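Local coordinates for reticulocyte binding protein (Streptococcus agalactiae COH1, PDB 3FAW), which is a cell-wall-anchored pullulanase that probably hydrolyses alpha-1,6-glucosidic branch links in pullulan and related alpha-glucans, at residues V244-L254 with S366-H377; I442-V451 with E473-M483. All coordinates share one frame; numbering follows the deposited sequence.

Interaction 1 (V244-L254 with S366-H377)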
loop_
_atom_site.group_PDB
_atom_site.type_symbol
_atom_site.label_atom_id
_atom_site.label_comp_id
_atom_site.label_asym_id
_atom_site.label_seq_id
_atom_site.Cartn_x
_atom_site.Cartn_y
_atom_site.Cartn_z
ATOM N N VAL A 244 9.909 -15.766 19.038
ATOM C CA VAL A 244 10.244 -16.605 17.887
ATOM C C VAL A 244 11.644 -16.316 17.338
ATOM O O VAL A 244 12.244 -15.274 17.628
ATOM C CB VAL A 244 9.217 -16.440 16.729
ATOM C CG1 VAL A 244 7.863 -17.013 17.122
ATOM C CG2 VAL A 244 9.094 -14.969 16.310
ATOM N N ASN A 245 12.143 -17.254 16.533
ATOM C CA ASN A 245 13.430 -17.132 15.857
ATOM C C ASN A 245 13.235 -17.278 14.339
ATOM O O ASN A 245 13.346 -18.384 13.797
ATOM C CB ASN A 245 14.409 -18.187 16.392
ATOM C CG ASN A 245 15.857 -17.903 16.004
ATOM O OD1 ASN A 245 16.131 -17.247 14.998
ATOM N ND2 ASN A 245 16.791 -18.401 16.810
ATOM N N PRO A 246 12.926 -16.159 13.651
ATOM C CA PRO A 246 12.651 -16.139 12.209
ATOM C C PRO A 246 13.658 -16.899 11.343
ATOM O O PRO A 246 13.257 -17.633 10.438
ATOM C CB PRO A 246 12.683 -14.643 11.876
ATOM C CG PRO A 246 12.206 -13.993 13.118
ATOM C CD PRO A 246 12.798 -14.809 14.235
ATOM N N SER A 247 14.946 -16.728 11.634
ATOM C CA SER A 247 16.026 -17.314 10.824
ATOM C C SER A 247 16.013 -18.844 10.802
ATOM O O SER A 247 16.495 -19.459 9.848
ATOM C CB SER A 247 17.389 -16.814 11.319
ATOM O OG SER A 247 17.614 -17.176 12.670
ATOM N N GLN A 248 15.450 -19.452 11.846
ATOM C CA GLN A 248 15.373 -20.903 11.946
ATOM C C GLN A 248 14.179 -21.490 11.173
ATOM O O GLN A 248 14.109 -22.701 10.986
ATOM C CB GLN A 248 15.316 -21.327 13.423
ATOM C CG GLN A 248 16.597 -21.011 14.206
ATOM C CD GLN A 248 16.556 -21.501 15.646
ATOM O OE1 GLN A 248 15.485 -21.679 16.226
ATOM N NE2 GLN A 248 17.731 -21.721 16.230
ATOM N N LEU A 249 13.263 -20.637 10.711
ATOM C CA LEU A 249 12.000 -21.092 10.106
ATOM C C LEU A 249 11.965 -20.930 8.584
ATOM O O LEU A 249 12.609 -20.045 8.022
ATOM C CB LEU A 249 10.821 -20.329 10.719
ATOM C CG LEU A 249 10.752 -20.296 12.248
ATOM C CD1 LEU A 249 9.689 -19.297 12.724
ATOM C CD2 LEU A 249 10.489 -21.691 12.810
ATOM N N GLY A 250 11.194 -21.789 7.927
ATOM C CA GLY A 250 11.031 -21.744 6.473
ATOM C C GLY A 250 12.240 -22.292 5.732
ATOM O O GLY A 250 13.219 -22.704 6.364
ATOM N N PRO A 251 12.182 -22.299 4.385
ATOM C CA PRO A 251 13.310 -22.767 3.571
ATOM C C PRO A 251 14.580 -21.975 3.873
ATOM O O PRO A 251 14.568 -20.746 3.812
ATOM C CB PRO A 251 12.854 -22.515 2.124
ATOM C CG PRO A 251 11.394 -22.286 2.182
ATOM C CD PRO A 251 11.044 -21.846 3.565
ATOM N N GLN A 252 15.659 -22.682 4.194
ATOM C CA GLN A 252 16.910 -22.051 4.608
ATOM C C GLN A 252 17.738 -21.501 3.440
ATOM O O GLN A 252 18.685 -20.742 3.655
ATOM C CB GLN A 252 17.744 -23.035 5.438
ATOM C CG GLN A 252 17.100 -23.401 6.772
ATOM C CD GLN A 252 16.962 -22.202 7.691
ATOM O OE1 GLN A 252 17.959 -21.646 8.152
ATOM N NE2 GLN A 252 15.726 -21.789 7.951
ATOM N N ASN A 253 17.372 -21.870 2.214
ATOM C CA ASN A 253 18.021 -21.328 1.019
ATOM C C ASN A 253 17.198 -20.225 0.347
ATOM O O ASN A 253 17.422 -19.902 -0.820
ATOM C CB ASN A 253 18.341 -22.457 0.018
ATOM C CG ASN A 253 17.101 -23.181 -0.472
ATOM O OD1 ASN A 253 16.021 -23.048 0.109
ATOM N ND2 ASN A 253 17.253 -23.967 -1.535
ATOM N N LEU A 254 16.249 -19.648 1.088
ATOM C CA LEU A 254 15.413 -18.566 0.575
ATOM C C LEU A 254 16.303 -17.462 0.009
ATOM O O LEU A 254 17.255 -17.029 0.658
ATOM C CB LEU A 254 14.506 -18.010 1.680
ATOM C CG LEU A 254 13.393 -17.045 1.259
ATOM C CD1 LEU A 254 12.300 -17.761 0.466
ATOM C CD2 LEU A 254 12.807 -16.349 2.486
ATOM N N SER A 366 5.320 -19.459 15.144
ATOM C CA SER A 366 6.399 -19.738 14.202
ATOM C C SER A 366 5.876 -20.113 12.811
ATOM O O SER A 366 6.554 -19.887 11.808
ATOM C CB SER A 366 7.298 -20.855 14.746
ATOM O OG SER A 366 8.009 -20.412 15.893
ATOM N N ALA A 367 4.668 -20.671 12.757
ATOM C CA ALA A 367 4.119 -21.225 11.516
ATOM C C ALA A 367 4.008 -20.190 10.392
ATOM O O ALA A 367 4.498 -20.423 9.292
ATOM C CB ALA A 367 2.766 -21.865 11.782
ATOM N N ARG A 368 3.384 -19.049 10.676
ATOM C CA ARG A 368 3.137 -18.015 9.655
ATOM C C ARG A 368 4.404 -17.470 8.995
ATOM O O ARG A 368 4.381 -17.113 7.816
ATOM C CB ARG A 368 2.311 -16.863 10.232
ATOM C CG ARG A 368 2.993 -16.121 11.387
ATOM C CD ARG A 368 2.162 -16.194 12.632
ATOM N NE ARG A 368 1.515 -14.954 12.988
ATOM C CZ ARG A 368 0.482 -14.856 13.818
ATOM N NH1 ARG A 368 -0.079 -15.931 14.367
ATOM N NH2 ARG A 368 -0.009 -13.667 14.085
ATOM N N ILE A 369 5.491 -17.398 9.758
ATOM C CA ILE A 369 6.791 -16.995 9.230
ATOM C C ILE A 369 7.280 -18.047 8.232
ATOM O O ILE A 369 7.730 -17.712 7.128
ATOM C CB ILE A 369 7.824 -16.804 10.373
ATOM C CG1 ILE A 369 7.428 -15.605 11.242
ATOM C CG2 ILE A 369 9.243 -16.621 9.810
ATOM C CD1 ILE A 369 8.277 -15.429 12.493
ATOM N N ALA A 370 7.174 -19.315 8.628
ATOM C CA ALA A 370 7.529 -20.435 7.758
ATOM C C ALA A 370 6.605 -20.520 6.533
ATOM O O ALA A 370 7.052 -20.806 5.424
ATOM C CB ALA A 370 7.486 -21.741 8.545
ATOM N N GLU A 371 5.317 -20.258 6.741
ATOM C CA GLU A 371 4.329 -20.329 5.662
ATOM C C GLU A 371 4.483 -19.229 4.601
ATOM O O GLU A 371 4.299 -19.496 3.414
ATOM C CB GLU A 371 2.918 -20.286 6.241
ATOM C CG GLU A 371 2.529 -21.534 7.016
ATOM C CD GLU A 371 1.309 -21.310 7.881
ATOM O OE1 GLU A 371 1.336 -20.399 8.734
ATOM O OE2 GLU A 371 0.317 -22.040 7.704
ATOM N N LEU A 372 4.808 -18.004 5.020
ATOM C CA LEU A 372 5.028 -16.911 4.061
ATOM C C LEU A 372 6.349 -17.098 3.307
ATOM O O LEU A 372 6.420 -16.853 2.106
ATOM C CB LEU A 372 4.987 -15.537 4.746
ATOM C CG LEU A 372 5.148 -14.320 3.812
ATOM C CD1 LEU A 372 4.100 -14.331 2.690
ATOM C CD2 LEU A 372 5.081 -13.005 4.588
ATOM N N LYS A 373 7.390 -17.526 4.015
ATOM C CA LYS A 373 8.668 -17.842 3.380
ATOM C C LYS A 373 8.523 -18.923 2.306
ATOM O O LYS A 373 9.147 -18.837 1.249
ATOM C CB LYS A 373 9.698 -18.292 4.422
ATOM C CG LYS A 373 10.334 -17.169 5.238
ATOM C CD LYS A 373 11.376 -17.752 6.174
ATOM C CE LYS A 373 12.052 -16.717 7.037
ATOM N NZ LYS A 373 13.347 -17.249 7.570
ATOM N N GLN A 374 7.705 -19.934 2.581
ATOM C CA GLN A 374 7.497 -21.044 1.649
ATOM C C GLN A 374 6.754 -20.583 0.397
ATOM O O GLN A 374 7.146 -20.923 -0.721
ATOM C CB GLN A 374 6.734 -22.189 2.328
ATOM C CG GLN A 374 6.587 -23.457 1.473
ATOM C CD GLN A 374 7.915 -24.141 1.186
ATOM O OE1 GLN A 374 8.294 -24.334 0.030
ATOM N NE2 GLN A 374 8.628 -24.508 2.241
ATOM N N LEU A 375 5.687 -19.812 0.588
ATOM C CA LEU A 375 4.970 -19.194 -0.526
ATOM C C LEU A 375 5.915 -18.349 -1.392
ATOM O O LEU A 375 5.863 -18.420 -2.615
ATOM C CB LEU A 375 3.820 -18.319 -0.007
ATOM C CG LEU A 375 3.099 -17.443 -1.039
ATOM C CD1 LEU A 375 2.489 -18.304 -2.140
ATOM C CD2 LEU A 375 2.036 -16.578 -0.374
ATOM N N ILE A 376 6.774 -17.559 -0.749
ATOM C CA ILE A 376 7.703 -16.670 -1.459
ATOM C C ILE A 376 8.774 -17.468 -2.219
ATOM O O ILE A 376 9.133 -17.121 -3.342
ATOM C CB ILE A 376 8.348 -15.643 -0.493
ATOM C CG1 ILE A 376 7.303 -14.607 -0.062
ATOM C CG2 ILE A 376 9.520 -14.938 -1.154
ATOM C CD1 ILE A 376 7.776 -13.637 1.019
ATOM N N HIS A 377 9.248 -18.549 -1.606
ATOM C CA HIS A 377 10.158 -19.498 -2.260
ATOM C C HIS A 377 9.476 -20.167 -3.462
ATOM O O HIS A 377 10.102 -20.365 -4.499
ATOM C CB HIS A 377 10.630 -20.553 -1.250
ATOM C CG HIS A 377 11.832 -21.336 -1.692
ATOM N ND1 HIS A 377 13.067 -20.757 -1.898
ATOM C CD2 HIS A 377 11.995 -22.661 -1.929
ATOM C CE1 HIS A 377 13.932 -21.687 -2.265
ATOM N NE2 HIS A 377 13.308 -22.852 -2.286
HETATM O O HOH W 1 10.701 -19.727 16.417
HETATM O O HOH W 2 15.065 -18.528 5.466
HETATM O O HOH W 3 14.382 -25.306 -2.798
#
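Leu249 and Lys373 are the two bumps that key the loop 244-254 onto helix 367-381, one of the helices on the outside of the catalytic TIM barrel. Leu249 puts CD1 into a hollow at the start of the helix, walled by Ser366 and Ile369. The fit is tight on one wall, with CD1 of Leu249 only 3.5 Å from CB of Ser366. Next to it, Val244 and Ile369 reach toward each other tip to tip, CG2 of the valine against CD1 of the isoleucine, while Pro246 CG also touches that CD1.

At the next residue of each segment the backbones come closest, Gly250 CA lying 4.0 Å from Ala370 CA. Two small residues let the backbones come this near. Lys373 then runs up past the glycine, its chain extended beyond CG, and puts NZ between two loop carbonyls: NZ bonds Pro246 O at 2.9 Å and Leu249 O, also at 2.9 Å. The first bond comes from above the carbonyl plane, on the face opposite the one used by Leu249 N. A water linking NZ to Pro251 O and a salt bridge to Glu448 of helix 432-449 complete the grip, which would offset the charge of this buried lysine.

Farther along, Leu254 crosses Lys373 at about a right angle and lays CD2 on its CG, with CD1 turned to CB of His377. Pro251 fills the groove between Lys373 and His377. Its CB makes a CH-pi contact over one face of the His377 ring, 4.2 Å from the centroid, while a water lies in the ring plane, 2.7 Å from His377 NE2.

Interaction 2 (I442-V451 with E473-M483)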
loop_
_atom_site.group_PDB
_atom_site.type_symbol
_atom_site.label_atom_id
_atom_site.label_comp_id
_atom_site.label_asym_id
_atom_site.label_seq_id
_atom_site.Cartn_x
_atom_site.Cartn_y
_atom_site.Cartn_z
ATOM N N ILE A 442 11.076 -2.452 6.953
ATOM C CA ILE A 442 11.401 -2.641 5.538
ATOM C C ILE A 442 12.677 -3.479 5.381
ATOM O O ILE A 442 12.738 -4.366 4.532
ATOM C CB ILE A 442 11.545 -1.288 4.795
ATOM C CG1 ILE A 442 10.178 -0.604 4.643
ATOM C CG2 ILE A 442 12.190 -1.490 3.421
ATOM C CD1 ILE A 442 9.264 -1.222 3.587
ATOM N N LYS A 443 13.684 -3.214 6.210
ATOM C CA LYS A 443 14.931 -3.990 6.185
ATOM C C LYS A 443 14.723 -5.435 6.639
ATOM O O LYS A 443 15.300 -6.363 6.065
ATOM C CB LYS A 443 15.992 -3.341 7.080
ATOM C CG LYS A 443 16.608 -2.068 6.522
ATOM C CD LYS A 443 17.406 -1.334 7.590
ATOM C CE LYS A 443 18.694 -2.063 7.948
ATOM N NZ LYS A 443 19.289 -1.532 9.201
ATOM N N TYR A 444 13.913 -5.616 7.677
ATOM C CA TYR A 444 13.603 -6.951 8.189
ATOM C C TYR A 444 12.831 -7.771 7.154
ATOM O O TYR A 444 13.227 -8.892 6.826
ATOM C CB TYR A 444 12.822 -6.864 9.507
ATOM C CG TYR A 444 12.193 -8.176 9.938
ATOM C CD1 TYR A 444 12.962 -9.200 10.487
ATOM C CD2 TYR A 444 10.830 -8.395 9.783
ATOM C CE1 TYR A 444 12.376 -10.409 10.880
ATOM C CE2 TYR A 444 10.240 -9.591 10.170
ATOM C CZ TYR A 444 11.011 -10.595 10.713
ATOM O OH TYR A 444 10.406 -11.782 11.092
ATOM N N LEU A 445 11.745 -7.207 6.631
ATOM C CA LEU A 445 10.957 -7.889 5.605
ATOM C C LEU A 445 11.795 -8.226 4.370
ATOM O O LEU A 445 11.685 -9.328 3.831
ATOM C CB LEU A 445 9.728 -7.061 5.216
ATOM C CG LEU A 445 8.693 -6.889 6.338
ATOM C CD1 LEU A 445 7.636 -5.835 5.976
ATOM C CD2 LEU A 445 8.044 -8.224 6.694
ATOM N N THR A 446 12.646 -7.293 3.940
ATOM C CA THR A 446 13.498 -7.525 2.772
ATOM C C THR A 446 14.477 -8.674 3.001
ATOM O O THR A 446 14.512 -9.624 2.228
ATOM C CB THR A 446 14.316 -6.270 2.377
ATOM O OG1 THR A 446 13.437 -5.162 2.166
ATOM C CG2 THR A 446 15.101 -6.525 1.101
ATOM N N SER A 447 15.271 -8.576 4.064
ATOM C CA SER A 447 16.357 -9.524 4.298
ATOM C C SER A 447 15.872 -10.879 4.835
ATOM O O SER A 447 16.435 -11.914 4.483
ATOM C CB SER A 447 17.414 -8.920 5.237
ATOM O OG SER A 447 16.874 -8.653 6.516
ATOM N N GLU A 448 14.832 -10.870 5.670
ATOM C CA GLU A 448 14.322 -12.109 6.274
ATOM C C GLU A 448 13.434 -12.905 5.310
ATOM O O GLU A 448 13.618 -14.110 5.149
ATOM C CB GLU A 448 13.547 -11.808 7.564
ATOM C CG GLU A 448 13.248 -13.042 8.415
ATOM C CD GLU A 448 14.502 -13.811 8.792
ATOM O OE1 GLU A 448 15.477 -13.176 9.241
ATOM O OE2 GLU A 448 14.518 -15.050 8.636
ATOM N N PHE A 449 12.470 -12.235 4.683
ATOM C CA PHE A 449 11.531 -12.903 3.768
ATOM C C PHE A 449 11.945 -12.837 2.283
ATOM O O PHE A 449 11.263 -13.398 1.423
ATOM C CB PHE A 449 10.116 -12.351 3.973
ATOM C CG PHE A 449 9.518 -12.701 5.313
ATOM C CD1 PHE A 449 8.852 -13.908 5.499
ATOM C CD2 PHE A 449 9.630 -11.831 6.392
ATOM C CE1 PHE A 449 8.300 -14.237 6.737
ATOM C CE2 PHE A 449 9.083 -12.152 7.631
ATOM C CZ PHE A 449 8.419 -13.353 7.806
ATOM N N LYS A 450 13.074 -12.180 2.002
ATOM C CA LYS A 450 13.599 -11.994 0.635
ATOM C C LYS A 450 12.579 -11.343 -0.302
ATOM O O LYS A 450 12.359 -11.797 -1.431
ATOM C CB LYS A 450 14.124 -13.313 0.051
ATOM C CG LYS A 450 15.172 -14.009 0.905
ATOM C CD LYS A 450 16.416 -13.164 1.136
ATOM C CE LYS A 450 17.455 -13.932 1.942
ATOM N NZ LYS A 450 18.325 -13.039 2.748
ATOM N N VAL A 451 11.971 -10.263 0.183
ATOM C CA VAL A 451 10.950 -9.536 -0.560
ATOM C C VAL A 451 11.596 -8.715 -1.682
ATOM O O VAL A 451 12.679 -8.146 -1.512
ATOM C CB VAL A 451 10.122 -8.630 0.387
ATOM C CG1 VAL A 451 9.174 -7.741 -0.395
ATOM C CG2 VAL A 451 9.357 -9.489 1.378
ATOM N N GLU A 473 18.155 1.671 1.996
ATOM C CA GLU A 473 18.450 0.500 2.823
ATOM C C GLU A 473 18.004 -0.805 2.173
ATOM O O GLU A 473 18.737 -1.795 2.203
ATOM C CB GLU A 473 17.782 0.638 4.196
ATOM C CG GLU A 473 18.364 1.748 5.079
ATOM C CD GLU A 473 19.758 1.436 5.625
ATOM O OE1 GLU A 473 20.156 0.252 5.658
ATOM O OE2 GLU A 473 20.455 2.388 6.036
ATOM N N ALA A 474 16.797 -0.802 1.606
ATOM C CA ALA A 474 16.255 -1.974 0.920
ATOM C C ALA A 474 17.087 -2.309 -0.322
ATOM O O ALA A 474 17.420 -3.474 -0.562
ATOM C CB ALA A 474 14.793 -1.737 0.539
ATOM N N LYS A 475 17.431 -1.279 -1.098
ATOM C CA LYS A 475 18.230 -1.469 -2.304
ATOM C C LYS A 475 19.641 -1.967 -1.975
ATOM O O LYS A 475 20.211 -2.739 -2.744
ATOM C CB LYS A 475 18.273 -0.194 -3.156
ATOM C CG LYS A 475 19.251 -0.269 -4.334
ATOM C CD LYS A 475 18.802 0.547 -5.533
ATOM C CE LYS A 475 17.773 -0.211 -6.365
ATOM N NZ LYS A 475 17.604 0.383 -7.720
ATOM N N ALA A 476 20.188 -1.546 -0.831
ATOM C CA ALA A 476 21.504 -2.016 -0.387
ATOM C C ALA A 476 21.501 -3.515 -0.086
ATOM O O ALA A 476 22.478 -4.200 -0.361
ATOM C CB ALA A 476 21.979 -1.228 0.832
ATOM N N ILE A 477 20.402 -4.019 0.470
ATOM C CA ILE A 477 20.251 -5.459 0.720
ATOM C C ILE A 477 19.980 -6.209 -0.587
ATOM O O ILE A 477 20.638 -7.212 -0.879
ATOM C CB ILE A 477 19.096 -5.754 1.705
ATOM C CG1 ILE A 477 19.363 -5.105 3.066
ATOM C CG2 ILE A 477 18.911 -7.263 1.882
ATOM C CD1 ILE A 477 18.143 -5.066 3.974
ATOM N N ASN A 478 19.013 -5.703 -1.354
ATOM C CA ASN A 478 18.555 -6.305 -2.613
ATOM C C ASN A 478 18.701 -5.302 -3.768
ATOM O O ASN A 478 17.831 -4.448 -3.956
ATOM C CB ASN A 478 17.087 -6.732 -2.466
ATOM C CG ASN A 478 16.496 -7.312 -3.746
ATOM O OD1 ASN A 478 17.194 -7.528 -4.739
ATOM N ND2 ASN A 478 15.190 -7.558 -3.725
ATOM N N PRO A 479 19.789 -5.415 -4.558
ATOM C CA PRO A 479 20.053 -4.532 -5.701
ATOM C C PRO A 479 18.914 -4.407 -6.724
ATOM O O PRO A 479 18.836 -3.392 -7.417
ATOM C CB PRO A 479 21.271 -5.185 -6.372
ATOM C CG PRO A 479 21.947 -5.918 -5.298
ATOM C CD PRO A 479 20.859 -6.418 -4.395
ATOM N N ASN A 480 18.064 -5.431 -6.830
ATOM C CA ASN A 480 16.926 -5.423 -7.756
ATOM C C ASN A 480 15.623 -4.873 -7.148
ATOM O O ASN A 480 14.566 -4.922 -7.784
ATOM C CB ASN A 480 16.684 -6.837 -8.300
ATOM C CG ASN A 480 17.799 -7.316 -9.224
ATOM O OD1 ASN A 480 18.111 -8.508 -9.268
ATOM N ND2 ASN A 480 18.396 -6.395 -9.969
ATOM N N MET A 481 15.707 -4.341 -5.933
ATOM C CA MET A 481 14.547 -3.788 -5.221
ATOM C C MET A 481 13.773 -2.779 -6.068
ATOM O O MET A 481 14.364 -1.916 -6.728
ATOM C CB MET A 481 15.027 -3.121 -3.924
ATOM C CG MET A 481 13.981 -2.334 -3.138
ATOM S SD MET A 481 12.680 -3.352 -2.426
ATOM C CE MET A 481 13.621 -4.655 -1.630
ATOM N N ILE A 482 12.448 -2.894 -6.060
ATOM C CA ILE A 482 11.596 -1.848 -6.624
ATOM C C ILE A 482 10.552 -1.413 -5.608
ATOM O O ILE A 482 10.087 -2.212 -4.800
ATOM C CB ILE A 482 10.932 -2.267 -7.962
ATOM C CG1 ILE A 482 9.982 -3.455 -7.781
ATOM C CG2 ILE A 482 12.005 -2.592 -9.000
ATOM C CD1 ILE A 482 9.138 -3.735 -9.027
ATOM N N MET A 483 10.193 -0.138 -5.642
ATOM C CA MET A 483 9.152 0.372 -4.749
ATOM C C MET A 483 8.159 1.230 -5.511
ATOM O O MET A 483 8.525 1.943 -6.451
ATOM C CB MET A 483 9.770 1.171 -3.596
ATOM C CG MET A 483 10.420 0.308 -2.524
ATOM S SD MET A 483 11.221 1.269 -1.224
ATOM C CE MET A 483 11.651 -0.034 -0.068
#
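Thr446 has CG2 anti to its backbone N and OG1 anti to the carbonyl carbon (chi1 -55°), which aims the methyl at helix 464-477 and the hydroxyl back along its own helix. OG1 donates to Ile442 O at 2.6 Å, from the opposite face to the bond from Thr446 N. Met481, bent at chi2 and chi3, curls its CE round to meet that methyl tip to tip, 3.6 Å from Thr446 CG2. Ile477 comes at the same methyl obliquely with its CG2, which also rests on CB of Ser447; its CD1 lies against the backbone of Lys443.

The helical segments 442-449 and 473-477 run nearly parallel, their axes 9.3 Å apart at closest approach and 16° from each other, as parts of neighbouring outer helices of the TIM barrel, and the chain from Asn478 onward turns in to barrel strand 482-485. Deeper in, Ile442 CG2 touches both Ala474 CB and the CE of Met483, whose extended chain reaches it from that strand. Toward the surface, Lys443 crosses Glu473, carbon on carbon, with NZ 4.1 Å from OE1, beyond a salt bridge. Asn478 forms an Asx turn through OD1, while its ND2 makes a weak 3.4 Å bond to Val451 O.

Overall arrangement
Both segments of interaction 1 precede those of interaction 2 along the chain, and the centres of the two contacts lie about 16 Å apart. Helix 432-449 belongs to interaction 2 and also packs on helix 367-381 of interaction 1, chiefly through Phe449. The two contacts meet directly through the lysine of interaction 1 and the glutamate of helix 432-449, and where Leu254 touches Lys450. Three outer helices, 367-381, 432-449 and 464-477, each leading into a barrel strand (385-390, 453-456, 482-485), are thus joined side by side round the TIM barrel, and the loop leading from strand 241-242 to the first barrel strand, 269-273, is fastened to its outer layer.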